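Local coordinates for protein probable dipeptidase (Pseudomonas aeruginosa, PDB 3B40) that probably hydrolyses dipeptides as a metal-dependent dipeptidase of the membrane dipeptidase (M19) family, at residues 22-34 against 353-365. The protein carries 11 engineered substitutions. Residues are numbered along the deposited sequence; the frame is centred on the assembly and turned at random.
Sequences ILSFDSRITVPLD and HVGISSDFNDGGG. Engineered in segment 22-34: Val31 (natural residue Ile), Leu33 (natural residue Pro). With CD (cadmium ion), chain C.
Asp26 grips the loop that follows strand 354-357 with both carboxylate oxygens. Asp26 OD2 takes Ser358 OG on its syn lone pair at 2.5 Å, while Asp26 OD1 accepts Ser358 N at 3.1 Å from above the carboxylate plane. Arg28 N reaches the same OD1 from the opposite face, closing an Asx turn, so three bonds fix the carboxylate's rotation.

Following Arg28 outward, Arg28 CB lies 4.1 Å from Ser357 CB; Arg28 CG, anti to the backbone N, passes 3.6 Å from Asp359 OD1. A bend at chi2 (80°) carries NE to a salt bridge with that oxygen, the guanidinium and carboxylate planes 53° apart. Arg28 NH2 makes a long salt bridge, 3.9 Å, to Asp362 OD2, which also bonds Tyr165; two waters in the guanidinium plane accept from NH2, one donating to Asp359 OD1 and both reaching Asp362 OD2 only weakly.

Thr30 N donates almost straight (173°) to Phe360 O, and Asn361 ND2 returns a 3.0 Å bond to Thr30 O.

The first and last strands, 25-29 and 354-357, run side by side in one direction, consistent with TIM-barrel closure; they pair with strands 62-68 and 261-265 respectively, and helices 389-409 and 87-108 pack on Ile356 and Thr30.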
loop_
_atom_site.group_PDB
_atom_site.type_symbol
_atom_site.label_atom_id
_atom_site.label_comp_id
_atom_site.label_asym_id
_atom_site.label_seq_id
_atom_site.Cartn_x
_atom_site.Cartn_y
_atom_site.Cartn_z
ATOM N N ILE A 22 -22.783 -5.386 2.457
ATOM C CA ILE A 22 -21.764 -4.481 3.068
ATOM C C ILE A 22 -20.888 -3.869 2.004
ATOM O O ILE A 22 -20.806 -4.407 0.891
ATOM C CB ILE A 22 -20.885 -5.166 4.173
ATOM C CG1 ILE A 22 -19.921 -6.219 3.576
ATOM C CG2 ILE A 22 -21.762 -5.729 5.275
ATOM C CD1 ILE A 22 -18.789 -6.706 4.578
ATOM N N LEU A 23 -20.289 -2.725 2.337
ATOM C CA LEU A 23 -19.279 -2.076 1.515
ATOM C C LEU A 23 -17.945 -2.718 1.809
ATOM O O LEU A 23 -17.664 -3.083 2.963
ATOM C CB LEU A 23 -19.117 -0.594 1.874
ATOM C CG LEU A 23 -20.312 0.333 1.835
ATOM C CD1 LEU A 23 -19.885 1.781 2.110
ATOM C CD2 LEU A 23 -21.002 0.204 0.476
ATOM N N SER A 24 -17.115 -2.787 0.774
ATOM C CA SER A 24 -15.784 -3.334 0.899
ATOM C C SER A 24 -14.826 -2.341 0.209
ATOM O O SER A 24 -15.169 -1.725 -0.789
ATOM C CB SER A 24 -15.713 -4.711 0.263
ATOM O OG SER A 24 -16.342 -4.702 -0.989
ATOM N N PHE A 25 -13.649 -2.157 0.785
ATOM C CA PHE A 25 -12.735 -1.124 0.338
ATOM C C PHE A 25 -11.335 -1.649 0.532
ATOM O O PHE A 25 -11.022 -2.187 1.582
ATOM C CB PHE A 25 -12.936 0.174 1.120
ATOM C CG PHE A 25 -11.904 1.234 0.814
ATOM C CD1 PHE A 25 -11.840 1.824 -0.449
ATOM C CD2 PHE A 25 -10.965 1.604 1.774
ATOM C CE1 PHE A 25 -10.877 2.811 -0.737
ATOM C CE2 PHE A 25 -10.001 2.606 1.491
ATOM C CZ PHE A 25 -9.963 3.195 0.242
ATOM N N ASP A 26 -10.514 -1.512 -0.512
ATOM C CA ASP A 26 -9.120 -1.971 -0.488
ATOM C C ASP A 26 -8.239 -0.725 -0.621
ATOM O O ASP A 26 -8.248 -0.064 -1.656
ATOM C CB ASP A 26 -8.906 -2.948 -1.645
ATOM C CG ASP A 26 -7.472 -3.499 -1.723
ATOM O OD1 ASP A 26 -6.520 -2.883 -1.189
ATOM O OD2 ASP A 26 -7.299 -4.556 -2.354
ATOM N N SER A 27 -7.493 -0.403 0.437
ATOM C CA SER A 27 -6.773 0.857 0.510
ATOM C C SER A 27 -5.496 0.880 -0.296
ATOM O O SER A 27 -4.756 1.859 -0.234
ATOM C CB SER A 27 -6.496 1.263 1.980
ATOM O OG SER A 27 -5.852 0.204 2.666
ATOM N N ARG A 28 -5.202 -0.188 -1.045
ATOM C CA ARG A 28 -3.955 -0.207 -1.821
ATOM C C ARG A 28 -3.938 -1.178 -3.017
ATOM O O ARG A 28 -3.676 -2.367 -2.875
ATOM C CB ARG A 28 -2.744 -0.418 -0.891
ATOM C CG ARG A 28 -1.411 -0.546 -1.609
ATOM C CD ARG A 28 -0.868 0.812 -1.992
ATOM N NE ARG A 28 0.473 0.668 -2.570
ATOM C CZ ARG A 28 0.855 1.215 -3.725
ATOM N NH1 ARG A 28 -0.002 1.965 -4.443
ATOM N NH2 ARG A 28 2.095 0.998 -4.147
ATOM N N ILE A 29 -4.256 -0.636 -4.182
ATOM C CA ILE A 29 -4.089 -1.295 -5.465
ATOM C C ILE A 29 -3.339 -0.360 -6.413
ATOM O O ILE A 29 -3.601 0.849 -6.484
ATOM C CB ILE A 29 -5.451 -1.743 -6.101
ATOM C CG1 ILE A 29 -6.228 -2.609 -5.111
ATOM C CG2 ILE A 29 -5.227 -2.473 -7.492
ATOM C CD1 ILE A 29 -7.616 -3.057 -5.585
ATOM N N THR A 30 -2.355 -0.926 -7.091
ATOM C CA THR A 30 -1.533 -0.150 -7.996
ATOM C C THR A 30 -2.216 -0.081 -9.334
ATOM O O THR A 30 -2.844 -1.060 -9.776
ATOM C CB THR A 30 -0.124 -0.779 -8.140
ATOM O OG1 THR A 30 0.573 -0.580 -6.927
ATOM C CG2 THR A 30 0.686 -0.164 -9.292
ATOM N N VAL A 31 -2.107 1.081 -9.969
ATOM C CA VAL A 31 -2.535 1.269 -11.373
ATOM C C VAL A 31 -1.329 0.981 -12.303
ATOM O O VAL A 31 -0.327 1.721 -12.266
ATOM C CB VAL A 31 -3.025 2.738 -11.614
ATOM C CG1 VAL A 31 -3.589 2.925 -13.054
ATOM C CG2 VAL A 31 -4.030 3.184 -10.555
ATOM N N PRO A 32 -1.419 -0.093 -13.138
ATOM C CA PRO A 32 -0.405 -0.421 -14.156
ATOM C C PRO A 32 -0.392 0.681 -15.204
ATOM O O PRO A 32 -1.460 1.181 -15.596
ATOM C CB PRO A 32 -0.937 -1.736 -14.775
ATOM C CG PRO A 32 -1.889 -2.294 -13.726
ATOM C CD PRO A 32 -2.538 -1.051 -13.172
ATOM N N LEU A 33 0.789 1.079 -15.652
ATOM C CA LEU A 33 0.866 2.185 -16.609
ATOM C C LEU A 33 0.127 1.928 -17.949
ATOM O O LEU A 33 -0.197 2.857 -18.673
ATOM C CB LEU A 33 2.333 2.561 -16.860
ATOM C CG LEU A 33 2.942 3.250 -15.640
ATOM C CD1 LEU A 33 4.483 3.146 -15.633
ATOM C CD2 LEU A 33 2.463 4.701 -15.601
ATOM N N ASP A 34 -0.124 0.671 -18.269
ATOM C CA ASP A 34 -0.833 0.329 -19.509
ATOM C C ASP A 34 -2.287 -0.085 -19.254
ATOM O O ASP A 34 -2.926 -0.701 -20.097
ATOM C CB ASP A 34 -0.064 -0.771 -20.271
ATOM C CG ASP A 34 -0.063 -2.108 -19.529
ATOM O OD1 ASP A 34 -0.529 -2.145 -18.364
ATOM O OD2 ASP A 34 0.411 -3.122 -20.110
ATOM N N HIS A 353 -9.798 0.340 14.661
ATOM C CA HIS A 353 -8.589 0.946 14.101
ATOM C C HIS A 353 -7.846 0.070 13.135
ATOM O O HIS A 353 -6.631 0.297 12.877
ATOM C CB HIS A 353 -7.669 1.401 15.239
ATOM C CG HIS A 353 -8.308 2.428 16.102
ATOM N ND1 HIS A 353 -8.462 3.733 15.692
ATOM C CD2 HIS A 353 -8.922 2.328 17.306
ATOM C CE1 HIS A 353 -9.095 4.410 16.636
ATOM N NE2 HIS A 353 -9.372 3.582 17.626
ATOM N N VAL A 354 -8.570 -0.918 12.607
ATOM C CA VAL A 354 -8.014 -1.886 11.674
ATOM C C VAL A 354 -8.830 -1.970 10.349
ATOM O O VAL A 354 -10.065 -1.839 10.326
ATOM C CB VAL A 354 -7.815 -3.299 12.342
ATOM C CG1 VAL A 354 -6.992 -4.249 11.443
ATOM C CG2 VAL A 354 -7.101 -3.181 13.695
ATOM N N GLY A 355 -8.107 -2.190 9.255
ATOM C CA GLY A 355 -8.709 -2.369 7.913
ATOM C C GLY A 355 -7.920 -3.403 7.142
ATOM O O GLY A 355 -7.144 -4.141 7.730
ATOM N N ILE A 356 -8.095 -3.433 5.818
ATOM C CA ILE A 356 -7.567 -4.514 4.983
ATOM C C ILE A 356 -7.094 -3.892 3.687
ATOM O O ILE A 356 -7.700 -2.950 3.191
ATOM C CB ILE A 356 -8.673 -5.614 4.651
ATOM C CG1 ILE A 356 -9.319 -6.152 5.938
ATOM C CG2 ILE A 356 -8.066 -6.781 3.809
ATOM C CD1 ILE A 356 -10.636 -6.955 5.704
ATOM N N SER A 357 -6.012 -4.421 3.138
ATOM C CA SER A 357 -5.492 -3.945 1.845
ATOM C C SER A 357 -4.768 -5.101 1.196
ATOM O O SER A 357 -4.384 -6.023 1.891
ATOM C CB SER A 357 -4.586 -2.743 2.003
ATOM O OG SER A 357 -3.419 -3.032 2.746
ATOM N N SER A 358 -4.598 -5.055 -0.121
ATOM C CA SER A 358 -3.966 -6.153 -0.879
ATOM C C SER A 358 -2.529 -5.965 -1.344
ATOM O O SER A 358 -1.717 -6.924 -1.339
ATOM C CB SER A 358 -4.794 -6.431 -2.127
ATOM O OG SER A 358 -4.955 -5.271 -2.920
ATOM N N ASP A 359 -2.219 -4.736 -1.725
ATOM C CA ASP A 359 -1.006 -4.408 -2.502
ATOM C C ASP A 359 -1.096 -5.089 -3.873
ATOM O O ASP A 359 -0.081 -5.382 -4.493
ATOM C CB ASP A 359 0.277 -4.806 -1.782
ATOM C CG ASP A 359 1.361 -3.692 -1.821
ATOM O OD1 ASP A 359 1.269 -2.726 -2.631
ATOM O OD2 ASP A 359 2.330 -3.806 -1.029
ATOM N N PHE A 360 -2.326 -5.278 -4.350
ATOM C CA PHE A 360 -2.525 -5.864 -5.667
ATOM C C PHE A 360 -1.763 -5.040 -6.710
ATOM O O PHE A 360 -1.643 -3.826 -6.584
ATOM C CB PHE A 360 -4.025 -6.000 -6.027
ATOM C CG PHE A 360 -4.737 -7.216 -5.395
ATOM C CD1 PHE A 360 -4.062 -8.419 -5.156
ATOM C CD2 PHE A 360 -6.082 -7.127 -5.038
ATOM C CE1 PHE A 360 -4.706 -9.503 -4.576
ATOM C CE2 PHE A 360 -6.742 -8.205 -4.466
ATOM C CZ PHE A 360 -6.049 -9.395 -4.213
ATOM N N ASN A 361 -1.286 -5.714 -7.757
ATOM C CA ASN A 361 -0.495 -5.103 -8.855
ATOM C C ASN A 361 0.866 -4.523 -8.432
ATOM O O ASN A 361 1.540 -3.915 -9.247
ATOM C CB ASN A 361 -1.291 -4.064 -9.691
ATOM C CG ASN A 361 -2.465 -4.671 -10.461
ATOM O OD1 ASN A 361 -2.450 -5.851 -10.888
ATOM N ND2 ASN A 361 -3.497 -3.867 -10.643
ATOM N N ASP A 362 1.275 -4.710 -7.176
ATOM C CA ASP A 362 2.662 -4.446 -6.816
ATOM C C ASP A 362 3.187 -5.597 -5.957
ATOM O O ASP A 362 3.964 -5.376 -5.051
ATOM C CB ASP A 362 2.843 -3.057 -6.156
ATOM C CG ASP A 362 4.321 -2.568 -6.151
ATOM O OD1 ASP A 362 5.128 -2.978 -7.009
ATOM O OD2 ASP A 362 4.684 -1.756 -5.265
ATOM N N GLY A 363 2.728 -6.832 -6.233
ATOM C CA GLY A 363 3.250 -8.030 -5.553
ATOM C C GLY A 363 2.384 -8.658 -4.464
ATOM O O GLY A 363 2.721 -9.726 -3.948
ATOM N N GLY A 364 1.275 -8.001 -4.114
ATOM C CA GLY A 364 0.406 -8.469 -3.062
ATOM C C GLY A 364 -0.573 -9.542 -3.522
ATOM O O GLY A 364 -0.682 -9.850 -4.713
ATOM N N GLY A 365 -1.335 -10.061 -2.572
ATOM C CA GLY A 365 -2.186 -11.217 -2.815
ATOM C C GLY A 365 -1.593 -12.338 -2.008
ATOM O O GLY A 365 -0.364 -12.492 -1.938
HETATM CD CD CD C . -10.749 4.196 19.351
HETATM O O HOH W 1 -10.728 -1.673 4.339
HETATM O O HOH W 2 3.500 -0.821 -2.260
HETATM O O HOH W 3 3.897 1.128 -6.486
HETATM O O HOH W 4 -0.221 -1.982 -4.795
HETATM O O HOH W 5 -11.597 6.350 17.932
HETATM O O HOH W 6 -12.779 4.282 18.224
HETATM O O HOH W 7 -8.723 4.656 20.736
HETATM O O HOH W 8 -10.726 1.923 20.256
#